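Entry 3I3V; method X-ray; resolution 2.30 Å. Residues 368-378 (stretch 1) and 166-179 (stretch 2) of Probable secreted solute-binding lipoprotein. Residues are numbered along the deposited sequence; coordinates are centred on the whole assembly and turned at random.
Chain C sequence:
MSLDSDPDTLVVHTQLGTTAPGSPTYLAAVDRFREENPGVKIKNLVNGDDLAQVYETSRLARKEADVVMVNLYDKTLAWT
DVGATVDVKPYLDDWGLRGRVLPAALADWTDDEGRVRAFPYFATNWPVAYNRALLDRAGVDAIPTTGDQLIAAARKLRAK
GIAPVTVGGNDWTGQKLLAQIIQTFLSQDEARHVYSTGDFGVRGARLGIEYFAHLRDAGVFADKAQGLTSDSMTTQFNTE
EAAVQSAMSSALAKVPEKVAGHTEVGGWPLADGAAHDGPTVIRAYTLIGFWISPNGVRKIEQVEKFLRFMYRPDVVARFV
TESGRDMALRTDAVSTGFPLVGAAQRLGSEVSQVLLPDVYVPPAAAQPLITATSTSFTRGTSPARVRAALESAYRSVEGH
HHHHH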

# COMPACT_ATOMS: atom_id res chain seq x y z
N PRO C 368 -53.86 22.81 47.58
CA PRO C 368 -55.21 22.25 47.75
C PRO C 368 -55.28 20.78 47.34
O PRO C 368 -56.12 20.04 47.84
CB PRO C 368 -56.07 23.14 46.86
CG PRO C 368 -55.34 24.46 46.89
CD PRO C 368 -53.90 24.02 46.73
N LEU C 369 -54.41 20.37 46.43
CA LEU C 369 -54.39 18.99 45.96
C LEU C 369 -53.93 18.06 47.10
O LEU C 369 -54.31 16.90 47.15
CB LEU C 369 -53.47 18.88 44.74
CG LEU C 369 -53.63 17.67 43.82
CD1 LEU C 369 -55.06 17.63 43.28
CD2 LEU C 369 -52.64 17.77 42.66
N ILE C 370 -53.11 18.59 48.00
CA ILE C 370 -52.63 17.81 49.14
C ILE C 370 -53.75 17.72 50.16
O ILE C 370 -53.94 16.69 50.79
CB ILE C 370 -51.40 18.48 49.80
CG1 ILE C 370 -50.14 18.17 48.98
CG2 ILE C 370 -51.26 18.02 51.25
CD1 ILE C 370 -48.90 18.86 49.49
N THR C 371 -54.50 18.82 50.32
CA THR C 371 -55.59 18.85 51.28
C THR C 371 -56.71 17.93 50.79
O THR C 371 -57.39 17.29 51.59
CB THR C 371 -56.14 20.29 51.46
OG1 THR C 371 -55.09 21.16 51.90
CG2 THR C 371 -57.24 20.32 52.52
N ALA C 372 -56.88 17.86 49.47
CA ALA C 372 -57.90 17.00 48.87
C ALA C 372 -57.46 15.55 49.02
O ALA C 372 -58.28 14.64 49.13
CB ALA C 372 -58.07 17.33 47.39
N THR C 373 -56.14 15.35 49.01
CA THR C 373 -55.58 14.02 49.15
C THR C 373 -55.78 13.49 50.56
O THR C 373 -56.04 12.31 50.74
CB THR C 373 -54.10 14.02 48.78
OG1 THR C 373 -53.98 14.00 47.35
CG2 THR C 373 -53.40 12.81 49.35
N SER C 374 -55.67 14.36 51.56
CA SER C 374 -55.90 13.92 52.93
C SER C 374 -57.35 13.42 53.05
O SER C 374 -57.60 12.34 53.57
CB SER C 374 -55.68 15.08 53.91
OG SER C 374 -55.87 14.64 55.24
N THR C 375 -58.29 14.22 52.54
CA THR C 375 -59.70 13.86 52.57
C THR C 375 -59.92 12.50 51.91
O THR C 375 -60.64 11.65 52.43
CB THR C 375 -60.57 14.93 51.82
OG1 THR C 375 -60.46 16.19 52.49
CG2 THR C 375 -62.03 14.52 51.80
N SER C 376 -59.28 12.30 50.76
CA SER C 376 -59.40 11.05 50.01
C SER C 376 -58.89 9.80 50.73
O SER C 376 -59.40 8.71 50.49
CB SER C 376 -58.69 11.18 48.67
OG SER C 376 -59.22 12.26 47.92
N PHE C 377 -57.88 9.94 51.57
CA PHE C 377 -57.35 8.77 52.28
C PHE C 377 -58.23 8.29 53.44
O PHE C 377 -57.99 7.24 54.01
CB PHE C 377 -55.94 9.05 52.82
CG PHE C 377 -54.84 8.57 51.91
CD1 PHE C 377 -54.31 9.41 50.93
CD2 PHE C 377 -54.33 7.28 52.04
CE1 PHE C 377 -53.28 8.97 50.10
CE2 PHE C 377 -53.31 6.83 51.20
CZ PHE C 377 -52.78 7.68 50.23
N THR C 378 -59.25 9.07 53.78
CA THR C 378 -60.16 8.73 54.87
C THR C 378 -61.11 7.62 54.42
O THR C 378 -61.90 7.81 53.50
CB THR C 378 -60.98 9.95 55.31
OG1 THR C 378 -60.11 11.05 55.54
CG2 THR C 378 -61.75 9.65 56.58
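Stretch 2, residues 166-179: TVGGNDWTGQKLLA

Stretch 2 approaches the helix 368-377 first as a turn and then as a helix. Residues G168 to D171 form a type I beta turn, closed by D171 N to G168 O at 3.2 Å, and a helix runs from W172 through A179 and beyond. D171 caps its start: T173 N donates to D171 OD1 at 3.0 Å. The two helix axes come within 8.8 Å, with a crossing angle of 73° between their N-to-C directions, so contact is concentrated near the crossing and at the turn. Two CA pairs fix the register: I370 CA lies 5.5 Å from Q175 CA. S374 CA lies 4.8 Å from N170 CA.

F377 has the largest covered area, 90 Å². Its CB points toward stretch 2, and the ring is met by both turn and helix. G169 CA lies over one face, 4.1 Å from F377 CD1, while G174 O sits at the edge, 3.6 Å from F377 CE1. Apolar packing adds V167 CG1 at 3.7 Å from F377 CE2 and L178 CB at 4.2 Å from F377 CE1. An ideal CB on G169 would stand 3.5 Å from F377 CG, a tight fit; the bare glycine leaves that face open to the backbone.

I370 (78 Å²) starts out sideways, but its end comes nearer: I370 CG2 is 3.7 Å from N170 O, I370 CD1 3.8 Å from W172 N, and I370 CG1 3.9 Å from Q175 CB. Q175 (73 Å²) also reaches L369, with Q175 NE2 3.6 Å from L369 CD2. Between these sites, T373 CG2 rests 3.5 Å from G174 C; T373 OG1 donates to L369 O within its own helix (2.9 Å).

No hydrogen bond joins the stretches. The nearest polar substitute is a CA-H...O contact, S374 CA to G169 O, at 3.1 Å with 127° at the hydrogen. Altogether 601 Å² is buried, both sides summed.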

# COMPACT_ATOMS: atom_id res chain seq x y z
N THR C 166 -47.44 2.28 54.69
CA THR C 166 -47.40 3.53 55.43
C THR C 166 -47.15 4.67 54.44
O THR C 166 -46.35 4.54 53.51
CB THR C 166 -46.29 3.51 56.50
OG1 THR C 166 -46.30 4.75 57.22
CG2 THR C 166 -44.93 3.30 55.85
N VAL C 167 -47.85 5.78 54.62
CA VAL C 167 -47.70 6.92 53.74
C VAL C 167 -48.28 8.17 54.40
O VAL C 167 -49.24 8.08 55.17
CB VAL C 167 -48.41 6.66 52.38
CG1 VAL C 167 -49.91 6.48 52.59
CG2 VAL C 167 -48.13 7.81 51.41
N GLY C 168 -47.69 9.32 54.11
CA GLY C 168 -48.17 10.57 54.68
C GLY C 168 -49.35 11.11 53.90
O GLY C 168 -49.18 11.86 52.94
N GLY C 169 -50.55 10.71 54.29
CA GLY C 169 -51.73 11.16 53.60
C GLY C 169 -52.01 12.65 53.69
O GLY C 169 -52.86 13.15 52.96
N ASN C 170 -51.32 13.35 54.59
CA ASN C 170 -51.54 14.78 54.72
C ASN C 170 -50.40 15.63 54.18
O ASN C 170 -50.23 16.78 54.59
CB ASN C 170 -51.82 15.18 56.18
CG ASN C 170 -52.57 16.51 56.29
OD1 ASN C 170 -52.50 17.19 57.32
ND2 ASN C 170 -53.30 16.87 55.23
N ASP C 171 -49.59 15.06 53.30
CA ASP C 171 -48.52 15.82 52.67
C ASP C 171 -48.12 15.27 51.31
O ASP C 171 -48.81 14.41 50.76
CB ASP C 171 -47.31 16.01 53.62
CG ASP C 171 -46.47 14.75 53.80
OD1 ASP C 171 -46.65 13.75 53.08
OD2 ASP C 171 -45.58 14.79 54.70
N TRP C 172 -47.02 15.77 50.75
CA TRP C 172 -46.56 15.35 49.42
C TRP C 172 -46.44 13.85 49.15
O TRP C 172 -46.62 13.41 48.01
CB TRP C 172 -45.24 16.04 49.08
CG TRP C 172 -44.11 15.74 50.04
CD1 TRP C 172 -43.90 16.31 51.27
CD2 TRP C 172 -43.04 14.81 49.84
NE1 TRP C 172 -42.76 15.79 51.84
CE2 TRP C 172 -42.21 14.87 50.98
CE3 TRP C 172 -42.70 13.94 48.81
CZ2 TRP C 172 -41.07 14.09 51.12
CZ3 TRP C 172 -41.55 13.16 48.94
CH2 TRP C 172 -40.75 13.25 50.09
N THR C 173 -46.14 13.06 50.17
CA THR C 173 -45.99 11.61 49.98
C THR C 173 -47.34 11.02 49.62
O THR C 173 -47.47 10.31 48.62
CB THR C 173 -45.41 10.92 51.25
OG1 THR C 173 -46.21 11.25 52.39
CG2 THR C 173 -43.99 11.39 51.50
N GLY C 174 -48.35 11.35 50.42
CA GLY C 174 -49.69 10.87 50.15
C GLY C 174 -50.21 11.36 48.80
O GLY C 174 -50.82 10.59 48.05
N GLN C 175 -49.96 12.63 48.49
CA GLN C 175 -50.44 13.20 47.22
C GLN C 175 -49.79 12.54 46.01
O GLN C 175 -50.45 12.38 44.98
CB GLN C 175 -50.24 14.74 47.21
CG GLN C 175 -49.09 15.28 46.38
CD GLN C 175 -49.48 15.62 44.94
OE1 GLN C 175 -48.65 16.07 44.15
NE2 GLN C 175 -50.74 15.40 44.60
N LYS C 176 -48.52 12.15 46.12
CA LYS C 176 -47.84 11.47 45.01
C LYS C 176 -48.26 10.00 44.87
O LYS C 176 -48.39 9.49 43.74
CB LYS C 176 -46.32 11.55 45.21
CG LYS C 176 -45.57 12.25 44.08
CD LYS C 176 -45.87 13.75 44.03
CE LYS C 176 -45.22 14.47 45.19
NZ LYS C 176 -45.61 15.91 45.25
N LEU C 177 -48.48 9.31 45.99
CA LEU C 177 -48.88 7.90 45.95
C LEU C 177 -50.29 7.75 45.40
O LEU C 177 -50.56 6.83 44.63
CB LEU C 177 -48.82 7.27 47.35
CG LEU C 177 -48.36 5.80 47.48
CD1 LEU C 177 -49.11 5.15 48.63
CD2 LEU C 177 -48.62 5.02 46.20
N LEU C 178 -51.19 8.66 45.79
CA LEU C 178 -52.57 8.64 45.31
C LEU C 178 -52.59 8.84 43.80
O LEU C 178 -53.33 8.17 43.08
CB LEU C 178 -53.38 9.78 45.95
CG LEU C 178 -54.92 9.72 46.02
CD1 LEU C 178 -55.46 11.10 45.68
CD2 LEU C 178 -55.52 8.67 45.08
N ALA C 179 -51.77 9.77 43.34
CA ALA C 179 -51.68 10.07 41.91
C ALA C 179 -51.08 8.90 41.15
O ALA C 179 -51.43 8.66 40.00
CB ALA C 179 -50.84 11.34 41.69